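Local coordinates for protein alkylpurine DNA glycosylase AlkC (Pseudomonas fluorescens, PDB 5VHV) that excises alkylated purine bases from DNA as a repair glycosylase that works without flipping the damaged nucleotide out of the helix, at residues A[294-298]-A[299-303]; A[328-332]-A[333-337]. All blocks are in the same frame, centred on the assembly; numbering follows the deposited sequence.

Interaction 1 of 2, residues A[294-298]-A[299-303]; sequences DYVKS and TGHGA. With nucleotides of chain C.
Lys297 and Gly302 meet where the loop folds back on itself: CG of the lysine lies against the glycine backbone, 3.2 Å from Gly302 N. Two backbone hydrogen bonds close the turn, Gly302 N to Tyr295 O at 3.0 Å, with the donor in the carbonyl plane, and Lys297 N to Gly300 O at 2.9 Å, nearly straight at 166°. Lys297 swings CG to the side of its own backbone N (chi1 -53°), and further bends at chi2 and chi3 fold the chain over Gly302 before the amine reaches the DNA. There NZ donates to OP2 of DC4 of chain C at 2.8 Å, with the carbonyl of Lys335 as a weak second partner. One step on, the backbone N of Ser298 points at the preceding phosphate and donates to OP1 of DT3 of chain C at 2.9 Å, so adjacent residues grip adjacent phosphates of one strand. Gly302 CA packs against the DC4 phosphate, near OP1. On the other side of the turn Val296 and His301 run side by side, pointing the same way; CG1 of the valine lies anti to the backbone N (chi1 -179°), which sets CG2 beside that N and 4.0 Å from His301 CD2. A water donates to Gly302 O and, weakly, to OD1 of Asp294, whose OD2 is bonded to His344. The loop closes the beta hairpin of strands 285-294 and 305-314, the latter outermost in the sheet; the Tyr295 ring packs on its Lys305 and Phe307, and Val296 on His341 of strand 339-347.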
ATOM      1  N   ASP A 294      10.687 -10.793  19.037  1.00 15.68           N
ATOM      2  CA  ASP A 294      12.006 -11.120  18.507  1.00 16.47           C
ATOM      3  C   ASP A 294      11.945 -12.528  17.934  1.00 19.86           C
ATOM      4  O   ASP A 294      12.157 -13.501  18.647  1.00 22.57           O
ATOM      5  CB  ASP A 294      13.058 -11.067  19.611  1.00 20.83           C
ATOM      6  CG  ASP A 294      13.307  -9.666  20.131  1.00 32.90           C
ATOM      7  OD1 ASP A 294      13.104  -8.698  19.378  1.00 28.97           O
ATOM      8  OD2 ASP A 294      13.724  -9.539  21.302  1.00 28.87           O
ATOM      9  N   TYR A 295      11.622 -12.656  16.649  1.00 16.34           N
ATOM     10  CA  TYR A 295      11.520 -13.987  16.062  1.00 18.47           C
ATOM     11  C   TYR A 295      12.886 -14.660  15.893  1.00 20.24           C
ATOM     12  O   TYR A 295      13.866 -14.026  15.485  1.00 22.78           O
ATOM     13  CB  TYR A 295      10.854 -13.888  14.709  1.00 18.83           C
ATOM     14  CG  TYR A 295       9.366 -13.654  14.756  1.00 17.26           C
ATOM     15  CD1 TYR A 295       8.483 -14.724  14.917  1.00 17.47           C
ATOM     16  CD2 TYR A 295       8.845 -12.383  14.599  1.00 19.07           C
ATOM     17  CE1 TYR A 295       7.110 -14.519  14.918  1.00 15.62           C
ATOM     18  CE2 TYR A 295       7.462 -12.162  14.603  1.00 18.98           C
ATOM     19  CZ  TYR A 295       6.618 -13.232  14.762  1.00 17.37           C
ATOM     20  OH  TYR A 295       5.277 -13.000  14.733  1.00 17.41           O
ATOM     21  N   VAL A 296      12.934 -15.972  16.153  1.00 18.41           N
ATOM     22  CA  VAL A 296      14.077 -16.779  15.732  1.00 22.60           C
ATOM     23  C   VAL A 296      13.993 -17.004  14.231  1.00 18.16           C
ATOM     24  O   VAL A 296      12.942 -17.410  13.710  1.00 21.90           O
ATOM     25  CB  VAL A 296      14.101 -18.125  16.476  1.00 23.69           C
ATOM     26  CG1 VAL A 296      15.323 -18.972  16.055  1.00 30.68           C
ATOM     27  CG2 VAL A 296      14.067 -17.915  17.998  1.00 25.67           C
ATOM     28  N   LYS A 297      15.103 -16.784  13.527  1.00 23.05           N
ATOM     29  CA  LYS A 297      15.154 -16.989  12.087  1.00 27.19           C
ATOM     30  C   LYS A 297      16.091 -18.148  11.766  1.00 27.36           C
ATOM     31  O   LYS A 297      16.703 -18.763  12.653  1.00 25.72           O
ATOM     32  CB  LYS A 297      15.584 -15.704  11.364  1.00 26.17           C
ATOM     33  CG  LYS A 297      14.763 -14.457  11.702  1.00 27.06           C
ATOM     34  CD  LYS A 297      13.239 -14.636  11.487  1.00 29.84           C
ATOM     35  CE  LYS A 297      12.882 -15.091  10.077  1.00 28.19           C
ATOM     36  NZ  LYS A 297      11.398 -14.926   9.816  1.00 28.89           N
ATOM     37  N   SER A 298      16.212 -18.441  10.470  1.00 24.64           N
ATOM     38  CA  SER A 298      17.045 -19.555  10.034  1.00 23.96           C
ATOM     39  C   SER A 298      18.460 -19.414  10.577  1.00 36.14           C
ATOM     40  O   SER A 298      19.094 -20.393  10.984  1.00 30.49           O
ATOM     41  CB  SER A 298      17.078 -19.620   8.504  1.00 26.49           C
ATOM     42  OG  SER A 298      17.839 -20.740   8.080  1.00 36.49           O
ATOM     43  N   THR A 299      18.987 -18.207  10.542  1.00 32.84           N
ATOM     44  CA  THR A 299      20.204 -17.873  11.249  1.00 30.33           C
ATOM     45  C   THR A 299      19.878 -16.651  12.086  1.00 40.93           C
ATOM     46  O   THR A 299      19.248 -15.710  11.590  1.00 36.29           O
ATOM     47  CB  THR A 299      21.373 -17.589  10.300  1.00 41.01           C
ATOM     48  OG1 THR A 299      21.327 -16.223   9.884  1.00 59.71           O
ATOM     49  CG2 THR A 299      21.323 -18.499   9.063  1.00 45.52           C
ATOM     50  N   GLY A 300      20.237 -16.700  13.365  1.00 31.60           N
ATOM     51  CA  GLY A 300      20.033 -15.555  14.237  1.00 34.34           C
ATOM     52  C   GLY A 300      18.570 -15.225  14.477  1.00 33.57           C
ATOM     53  O   GLY A 300      17.699 -16.096  14.560  1.00 28.84           O
ATOM     54  N   HIS A 301      18.309 -13.927  14.613  1.00 28.58           N
ATOM     55  CA  HIS A 301      17.006 -13.413  14.959  1.00 24.04           C
ATOM     56  C   HIS A 301      16.665 -12.282  13.995  1.00 29.89           C
ATOM     57  O   HIS A 301      17.553 -11.648  13.424  1.00 33.06           O
ATOM     58  CB  HIS A 301      16.985 -12.927  16.422  1.00 29.91           C
ATOM     59  CG  HIS A 301      17.262 -14.016  17.414  1.00 28.19           C
ATOM     60  ND1 HIS A 301      18.531 -14.493  17.656  1.00 29.43           N
ATOM     61  CD2 HIS A 301      16.431 -14.738  18.209  1.00 26.76           C
ATOM     62  CE1 HIS A 301      18.474 -15.457  18.559  1.00 38.69           C
ATOM     63  NE2 HIS A 301      17.212 -15.627  18.910  1.00 28.58           N
ATOM     64  N   GLY A 302      15.383 -12.054  13.779  1.00 42.99           N
ATOM     65  CA  GLY A 302      14.985 -10.894  13.019  1.00 40.37           C
ATOM     66  C   GLY A 302      14.982  -9.661  13.891  1.00 34.26           C
ATOM     67  O   GLY A 302      14.980  -9.762  15.118  1.00 28.40           O
ATOM     68  N   ALA A 303      15.024  -8.487  13.261  1.00 31.81           N
ATOM     69  CA  ALA A 303      14.719  -7.274  14.006  1.00 35.30           C
ATOM     70  C   ALA A 303      13.396  -7.474  14.723  1.00 31.48           C
ATOM     71  O   ALA A 303      12.509  -8.178  14.241  1.00 30.58           O
ATOM     72  CB  ALA A 303      14.637  -6.049  13.087  1.00 34.54           C
TER
ATOM     73  P    DT C   3      14.312 -16.953   7.004  1.00 28.53           P
ATOM     74  OP1  DT C   3      15.105 -16.993   8.258  1.00 28.28           O
ATOM     75  OP2  DT C   3      13.088 -17.737   6.807  1.00 29.05           O
ATOM     76  O5'  DT C   3      13.907 -15.462   6.622  1.00 28.56           O
ATOM     77  C5'  DT C   3      14.859 -14.460   6.771  1.00 27.04           C
ATOM     78  C4'  DT C   3      14.352 -13.138   6.244  1.00 28.37           C
ATOM     79  O4'  DT C   3      14.155 -13.215   4.821  1.00 28.74           O
ATOM     80  C3'  DT C   3      13.000 -12.692   6.796  1.00 22.29           C
ATOM     81  O3'  DT C   3      13.198 -11.793   7.863  1.00 27.11           O
ATOM     82  C2'  DT C   3      12.289 -12.045   5.586  1.00 24.36           C
ATOM     83  C1'  DT C   3      13.329 -12.141   4.471  1.00 27.40           C
ATOM     84  N1   DT C   3      12.806 -12.406   3.100  1.00 28.00           N
ATOM     85  C2   DT C   3      12.915 -11.418   2.142  1.00 33.60           C
ATOM     86  O2   DT C   3      13.345 -10.305   2.381  1.00 26.42           O
ATOM     87  N3   DT C   3      12.467 -11.773   0.899  1.00 23.82           N
ATOM     88  C4   DT C   3      11.954 -12.991   0.516  1.00 32.12           C
ATOM     89  O4   DT C   3      11.580 -13.206  -0.632  1.00 31.59           O
ATOM     90  C5   DT C   3      11.890 -13.993   1.563  1.00 28.20           C
ATOM     91  C7   DT C   3      11.346 -15.350   1.274  1.00 31.29           C
ATOM     92  C6   DT C   3      12.322 -13.657   2.787  1.00 26.03           C
ATOM     93  P    DC C   4      11.972 -11.315   8.785  1.00 25.41           P
ATOM     94  OP1  DC C   4      12.657 -10.754   9.973  1.00 27.56           O
ATOM     95  OP2  DC C   4      10.919 -12.351   8.906  1.00 25.40           O
ATOM     96  O5'  DC C   4      11.373 -10.089   7.969  1.00 25.20           O
ATOM     97  C5'  DC C   4      12.174  -8.923   7.792  1.00 27.89           C
ATOM     98  C4'  DC C   4      11.501  -7.964   6.839  1.00 21.69           C
ATOM     99  O4'  DC C   4      11.466  -8.534   5.513  1.00 24.52           O
ATOM    100  C3'  DC C   4      10.054  -7.648   7.211  1.00 27.66           C
ATOM    101  O3'  DC C   4       9.961  -6.292   7.608  1.00 23.13           O
ATOM    102  C2'  DC C   4       9.248  -7.952   5.940  1.00 27.38           C
ATOM    103  C1'  DC C   4      10.313  -8.061   4.869  1.00 28.27           C
ATOM    104  N1   DC C   4       9.977  -8.985   3.745  1.00 24.46           N
ATOM    105  C2   DC C   4      10.011  -8.496   2.439  1.00 23.64           C
ATOM    106  O2   DC C   4      10.318  -7.311   2.246  1.00 25.39           O
ATOM    107  N3   DC C   4       9.731  -9.331   1.413  1.00 23.04           N
ATOM    108  C4   DC C   4       9.404 -10.600   1.656  1.00 26.18           C
ATOM    109  N4   DC C   4       9.112 -11.373   0.600  1.00 22.01           N
ATOM    110  C5   DC C   4       9.361 -11.129   2.988  1.00 23.17           C
ATOM    111  C6   DC C   4       9.640 -10.290   3.996  1.00 23.95           C
TER
HETATM  112  O   HOH W   1      15.257  -9.248  17.763  1.00 58.81           O
HETATM  113  O   HOH W   2      12.037 -10.613  14.652  1.00 29.11           O

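Interaction 2 of 2, residues A[328-332]-A[333-337]; sequences IRDMT and TRKHY. With nucleotides of chain D; nucleotides of chain C.
A type I beta turn from Met331 to Arg334 forms the tip of a DNA-binding loop, its ends paired by Met331 N to Arg334 O (3.0 Å) and Arg334 N to Met331 O. At the crest, Thr333 N donates to OP2 of DC5 of chain D at 2.8 Å, and Thr332 N reaches OP1 of the same phosphate through a weak bond. Met331 and Arg334 lie side by side, pointing the same way. The methionine's CE rests 3.4 Å from Arg334 NH1, and its SD sits over one face of the Arg329 guanidinium, whose NH1 is bonded to the carbonyl of His327. Arg334, bent at chi3 (-53°), presents its edge to the phosphate on the 5' side, with NH1 donating in plane to OP1 of DA4 of chain D at 2.8 Å. Behind the turn, OD1 of Asp330 accepts from both ND1 (3.0 Å) and N of His336. The first bond lies in the imidazole plane, and carboxylate and ring are held only 16° apart. CG2 of Ile328 covers one ring face in a CH-pi contact. A water joins Asp330 OD2, Lys335 NZ and His336 O. Beyond the histidine, Tyr337 turns to the other strand, its OH donating to OP2 of DT3 of chain C at 2.6 Å.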
ATOM      1  N   ILE A 328       0.411 -18.565  15.839  1.00 15.19           N
ATOM      2  CA  ILE A 328       1.787 -18.750  15.381  1.00 15.72           C
ATOM      3  C   ILE A 328       1.822 -19.981  14.478  1.00 16.46           C
ATOM      4  O   ILE A 328       1.792 -21.123  14.951  1.00 19.25           O
ATOM      5  CB  ILE A 328       2.765 -18.902  16.547  1.00 19.09           C
ATOM      6  CG1 ILE A 328       2.601 -17.777  17.575  1.00 19.38           C
ATOM      7  CG2 ILE A 328       4.191 -18.956  16.017  1.00 20.63           C
ATOM      8  CD1 ILE A 328       2.917 -16.384  17.049  1.00 22.17           C
ATOM      9  N   ARG A 329       1.908 -19.749  13.173  1.00 18.48           N
ATOM     10  CA  ARG A 329       1.915 -20.831  12.205  1.00 17.58           C
ATOM     11  C   ARG A 329       2.675 -20.349  10.977  1.00 20.15           C
ATOM     12  O   ARG A 329       2.721 -19.154  10.700  1.00 18.96           O
ATOM     13  CB  ARG A 329       0.489 -21.264  11.850  1.00 18.80           C
ATOM     14  CG  ARG A 329      -0.231 -20.413  10.813  1.00 21.72           C
ATOM     15  CD  ARG A 329      -0.598 -19.030  11.331  1.00 19.93           C
ATOM     16  NE  ARG A 329      -1.442 -18.314  10.380  1.00 20.23           N
ATOM     17  CZ  ARG A 329      -1.862 -17.064  10.546  1.00 19.14           C
ATOM     18  NH1 ARG A 329      -1.537 -16.379  11.647  1.00 19.94           N
ATOM     19  NH2 ARG A 329      -2.610 -16.496   9.605  1.00 20.42           N
ATOM     20  N   ASP A 330       3.292 -21.279  10.260  1.00 21.62           N
ATOM     21  CA  ASP A 330       4.004 -20.902   9.048  1.00 17.10           C
ATOM     22  C   ASP A 330       3.046 -20.327   8.010  1.00 19.95           C
ATOM     23  O   ASP A 330       1.918 -20.796   7.834  1.00 24.39           O
ATOM     24  CB  ASP A 330       4.766 -22.094   8.482  1.00 21.28           C
ATOM     25  CG  ASP A 330       6.105 -22.303   9.171  1.00 25.02           C
ATOM     26  OD1 ASP A 330       6.534 -21.437   9.964  1.00 20.09           O
ATOM     27  OD2 ASP A 330       6.719 -23.351   8.941  1.00 24.46           O
ATOM     28  N   MET A 331       3.521 -19.289   7.345  1.00 23.04           N
ATOM     29  CA  MET A 331       2.751 -18.427   6.468  1.00 22.90           C
ATOM     30  C   MET A 331       3.622 -18.106   5.278  1.00 22.83           C
ATOM     31  O   MET A 331       4.850 -18.142   5.370  1.00 21.68           O
ATOM     32  CB  MET A 331       2.383 -17.119   7.171  1.00 21.81           C
ATOM     33  CG  MET A 331       1.338 -17.295   8.186  1.00 26.09           C
ATOM     34  SD  MET A 331       0.975 -15.765   8.974  0.93 21.49           S
ATOM     35  CE  MET A 331       2.291 -15.564  10.133  1.00 26.73           C
ATOM     36  N   THR A 332       2.983 -17.750   4.159  1.00 23.07           N
ATOM     37  CA  THR A 332       3.770 -17.324   3.014  1.00 26.20           C
ATOM     38  C   THR A 332       4.779 -16.266   3.415  1.00 23.10           C
ATOM     39  O   THR A 332       5.937 -16.305   2.986  1.00 30.90           O
ATOM     40  CB  THR A 332       2.862 -16.795   1.913  1.00 30.85           C
ATOM     41  OG1 THR A 332       1.932 -17.814   1.557  1.00 30.51           O
ATOM     42  CG2 THR A 332       3.676 -16.429   0.708  1.00 32.93           C
ATOM     43  N   THR A 333       4.364 -15.322   4.243  1.00 22.87           N
ATOM     44  CA  THR A 333       5.213 -14.183   4.546  1.00 25.18           C
ATOM     45  C   THR A 333       6.097 -14.384   5.770  1.00 26.53           C
ATOM     46  O   THR A 333       6.876 -13.485   6.080  1.00 27.59           O
ATOM     47  CB  THR A 333       4.369 -12.909   4.741  1.00 38.60           C
ATOM     48  OG1 THR A 333       5.233 -11.750   4.748  1.00 36.84           O
ATOM     49  CG2 THR A 333       3.557 -12.965   6.037  1.00 29.36           C
ATOM     50  N   ARG A 334       6.014 -15.516   6.468  1.00 22.71           N
ATOM     51  CA  ARG A 334       6.879 -15.728   7.635  1.00 21.85           C
ATOM     52  C   ARG A 334       6.989 -17.215   7.935  1.00 22.39           C
ATOM     53  O   ARG A 334       5.990 -17.854   8.284  1.00 19.42           O
ATOM     54  CB  ARG A 334       6.344 -14.976   8.860  1.00 24.38           C
ATOM     55  CG  ARG A 334       7.308 -14.947  10.047  1.00 22.75           C
ATOM     56  CD  ARG A 334       6.818 -14.083  11.228  1.00 19.22           C
ATOM     57  NE  ARG A 334       6.481 -12.742  10.799  1.00 22.98           N
ATOM     58  CZ  ARG A 334       5.245 -12.238  10.718  1.00 25.42           C
ATOM     59  NH1 ARG A 334       4.192 -12.935  11.102  1.00 23.22           N
ATOM     60  NH2 ARG A 334       5.059 -11.011  10.250  1.00 22.54           N
ATOM     61  N   LYS A 335       8.204 -17.753   7.819  1.00 19.02           N
ATOM     62  CA  LYS A 335       8.534 -19.077   8.326  1.00 20.20           C
ATOM     63  C   LYS A 335       9.105 -18.946   9.734  1.00 21.05           C
ATOM     64  O   LYS A 335       9.782 -17.964  10.057  1.00 22.22           O
ATOM     65  CB  LYS A 335       9.549 -19.767   7.410  1.00 27.26           C
ATOM     66  CG  LYS A 335       9.927 -21.180   7.835  1.00 33.74           C
ATOM     67  CD  LYS A 335      10.699 -21.901   6.719  1.00 53.74           C
ATOM     68  CE  LYS A 335      11.462 -23.112   7.226  1.00 46.95           C
ATOM     69  NZ  LYS A 335      10.590 -24.230   7.669  1.00 41.33           N
ATOM     70  N   HIS A 336       8.815 -19.937  10.573  1.00 21.09           N
ATOM     71  CA  HIS A 336       9.233 -19.916  11.966  1.00 19.78           C
ATOM     72  C   HIS A 336      10.276 -20.992  12.229  1.00 20.57           C
ATOM     73  O   HIS A 336      10.373 -22.002  11.520  1.00 21.58           O
ATOM     74  CB  HIS A 336       8.046 -20.102  12.918  1.00 17.17           C
ATOM     75  CG  HIS A 336       6.986 -19.059  12.747  1.00 22.58           C
ATOM     76  ND1 HIS A 336       6.101 -19.074  11.688  1.00 21.02           N
ATOM     77  CD2 HIS A 336       6.703 -17.941  13.457  1.00 22.70           C
ATOM     78  CE1 HIS A 336       5.309 -18.019  11.761  1.00 20.95           C
ATOM     79  NE2 HIS A 336       5.641 -17.321  12.832  1.00 16.85           N
ATOM     80  N   TYR A 337      11.055 -20.747  13.281  1.00 18.63           N
ATOM     81  CA  TYR A 337      12.168 -21.594  13.658  1.00 18.78           C
ATOM     82  C   TYR A 337      12.128 -21.803  15.163  1.00 18.51           C
ATOM     83  O   TYR A 337      11.734 -20.891  15.903  1.00 19.47           O
ATOM     84  CB  TYR A 337      13.474 -20.941  13.234  1.00 21.43           C
ATOM     85  CG  TYR A 337      13.511 -20.727  11.737  1.00 22.62           C
ATOM     86  CD1 TYR A 337      12.924 -19.614  11.161  1.00 24.84           C
ATOM     87  CD2 TYR A 337      14.100 -21.669  10.906  1.00 25.35           C
ATOM     88  CE1 TYR A 337      12.949 -19.424   9.779  1.00 29.54           C
ATOM     89  CE2 TYR A 337      14.126 -21.497   9.538  1.00 27.65           C
ATOM     90  CZ  TYR A 337      13.546 -20.367   8.978  1.00 28.75           C
ATOM     91  OH  TYR A 337      13.576 -20.191   7.611  1.00 31.28           O
TER
ATOM     92  P    DC D   5       0.244 -15.266   4.686  1.00 25.07           P
ATOM     93  OP1  DC D   5      -0.097 -16.691   4.716  1.00 30.74           O
ATOM     94  OP2  DC D   5       1.612 -14.741   4.619  1.00 27.54           O
ATOM     95  O5'  DC D   5      -0.263 -14.653   3.290  1.00 20.13           O
ATOM     96  C5'  DC D   5      -1.586 -14.882   2.859  1.00 20.05           C
ATOM     97  C4'  DC D   5      -1.893 -13.986   1.666  1.00 16.03           C
ATOM     98  O4'  DC D   5      -1.948 -12.619   2.109  1.00 18.70           O
ATOM     99  C3'  DC D   5      -0.826 -14.009   0.548  1.00 20.84           C
ATOM    100  O3'  DC D   5      -1.356 -14.572  -0.617  1.00 21.32           O
ATOM    101  C2'  DC D   5      -0.450 -12.535   0.333  1.00 21.86           C
ATOM    102  C1'  DC D   5      -1.621 -11.819   0.995  1.00 18.32           C
ATOM    103  N1   DC D   5      -1.360 -10.456   1.464  1.00 16.94           N
ATOM    104  C2   DC D   5      -2.262  -9.436   1.111  1.00 12.95           C
ATOM    105  O2   DC D   5      -3.264  -9.731   0.403  1.00 17.03           O
ATOM    106  N3   DC D   5      -2.023  -8.178   1.542  1.00 14.35           N
ATOM    107  C4   DC D   5      -0.949  -7.927   2.307  1.00 14.39           C
ATOM    108  N4   DC D   5      -0.738  -6.661   2.719  1.00 17.03           N
ATOM    109  C5   DC D   5      -0.028  -8.958   2.678  1.00 17.08           C
ATOM    110  C6   DC D   5      -0.271 -10.194   2.241  1.00 19.19           C
ATOM    111  P    DA D   4       1.120 -10.736   9.567  1.00 20.17           P
ATOM    112  OP1  DA D   4       1.693 -11.818  10.380  1.00 22.09           O
ATOM    113  OP2  DA D   4       1.920  -9.667   8.936  1.00 18.94           O
ATOM    114  O5'  DA D   4       0.244 -11.354   8.403  1.00 17.69           O
ATOM    115  C5'  DA D   4      -0.684 -12.388   8.720  1.00 17.01           C
ATOM    116  C4'  DA D   4      -1.285 -12.987   7.457  1.00 19.03           C
ATOM    117  O4'  DA D   4      -2.219 -12.050   6.855  1.00 22.21           O
ATOM    118  C3'  DA D   4      -0.290 -13.338   6.379  1.00 18.80           C
ATOM    119  O3'  DA D   4      -0.690 -14.562   5.760  1.00 22.31           O
ATOM    120  C2'  DA D   4      -0.336 -12.141   5.429  1.00 16.83           C
ATOM    121  C1'  DA D   4      -1.815 -11.735   5.529  1.00 17.86           C
ATOM    122  N9   DA D   4      -2.098 -10.312   5.363  1.00 16.58           N
ATOM    123  C8   DA D   4      -1.430  -9.278   5.927  1.00 15.93           C
ATOM    124  N7   DA D   4      -1.942  -8.111   5.657  1.00 16.38           N
ATOM    125  C5   DA D   4      -3.064  -8.406   4.904  1.00 14.57           C
ATOM    126  C6   DA D   4      -4.023  -7.584   4.317  1.00 13.25           C
ATOM    127  N6   DA D   4      -3.994  -6.258   4.449  1.00 14.34           N
ATOM    128  N1   DA D   4      -5.015  -8.166   3.621  1.00 12.89           N
ATOM    129  C2   DA D   4      -5.033  -9.508   3.531  1.00 15.76           C
ATOM    130  N3   DA D   4      -4.159 -10.391   4.032  1.00 16.34           N
ATOM    131  C4   DA D   4      -3.186  -9.752   4.715  1.00 16.18           C
TER
ATOM    132  P    DT C   3      14.312 -16.953   7.004  1.00 28.53           P
ATOM    133  OP1  DT C   3      15.105 -16.993   8.258  1.00 28.28           O
ATOM    134  OP2  DT C   3      13.088 -17.737   6.807  1.00 29.05           O
ATOM    135  O5'  DT C   3      13.907 -15.462   6.622  1.00 28.56           O
ATOM    136  C5'  DT C   3      14.859 -14.460   6.771  1.00 27.04           C
ATOM    137  C4'  DT C   3      14.352 -13.138   6.244  1.00 28.37           C
ATOM    138  O4'  DT C   3      14.155 -13.215   4.821  1.00 28.74           O
ATOM    139  C3'  DT C   3      13.000 -12.692   6.796  1.00 22.29           C
ATOM    140  O3'  DT C   3      13.198 -11.793   7.863  1.00 27.11           O
ATOM    141  C2'  DT C   3      12.289 -12.045   5.586  1.00 24.36           C
ATOM    142  C1'  DT C   3      13.329 -12.141   4.471  1.00 27.40           C
ATOM    143  N1   DT C   3      12.806 -12.406   3.100  1.00 28.00           N
ATOM    144  C2   DT C   3      12.915 -11.418   2.142  1.00 33.60           C
ATOM    145  O2   DT C   3      13.345 -10.305   2.381  1.00 26.42           O
ATOM    146  N3   DT C   3      12.467 -11.773   0.899  1.00 23.82           N
ATOM    147  C4   DT C   3      11.954 -12.991   0.516  1.00 32.12           C
ATOM    148  O4   DT C   3      11.580 -13.206  -0.632  1.00 31.59           O
ATOM    149  C5   DT C   3      11.890 -13.993   1.563  1.00 28.20           C
ATOM    150  C7   DT C   3      11.346 -15.350   1.274  1.00 31.29           C
ATOM    151  C6   DT C   3      12.322 -13.657   2.787  1.00 26.03           C
TER
HETATM  152  O   HOH W   3       8.947 -23.861   9.889  1.00 29.98           O

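Overall arrangement
Interactions 1 and 2 follow one another along the chain, their centres about 12 Å apart, as two loops of the C-terminal, Ig-like beta domain. The 294-303 loop joins strands 285-294 and 305-314; the 328-337 loop leads from strand 319-327, the other outermost strand, to strand 339-347, the neighbour of 285-294. They touch directly: the Tyr337 ring packs against the backbone of Val296 to Ser298. The DT3 phosphate of chain C is held from both loops, while interaction 1 adds DC4 and interaction 2 adds phosphates of chain D. Together they probably hold the beta domain on both DNA strands.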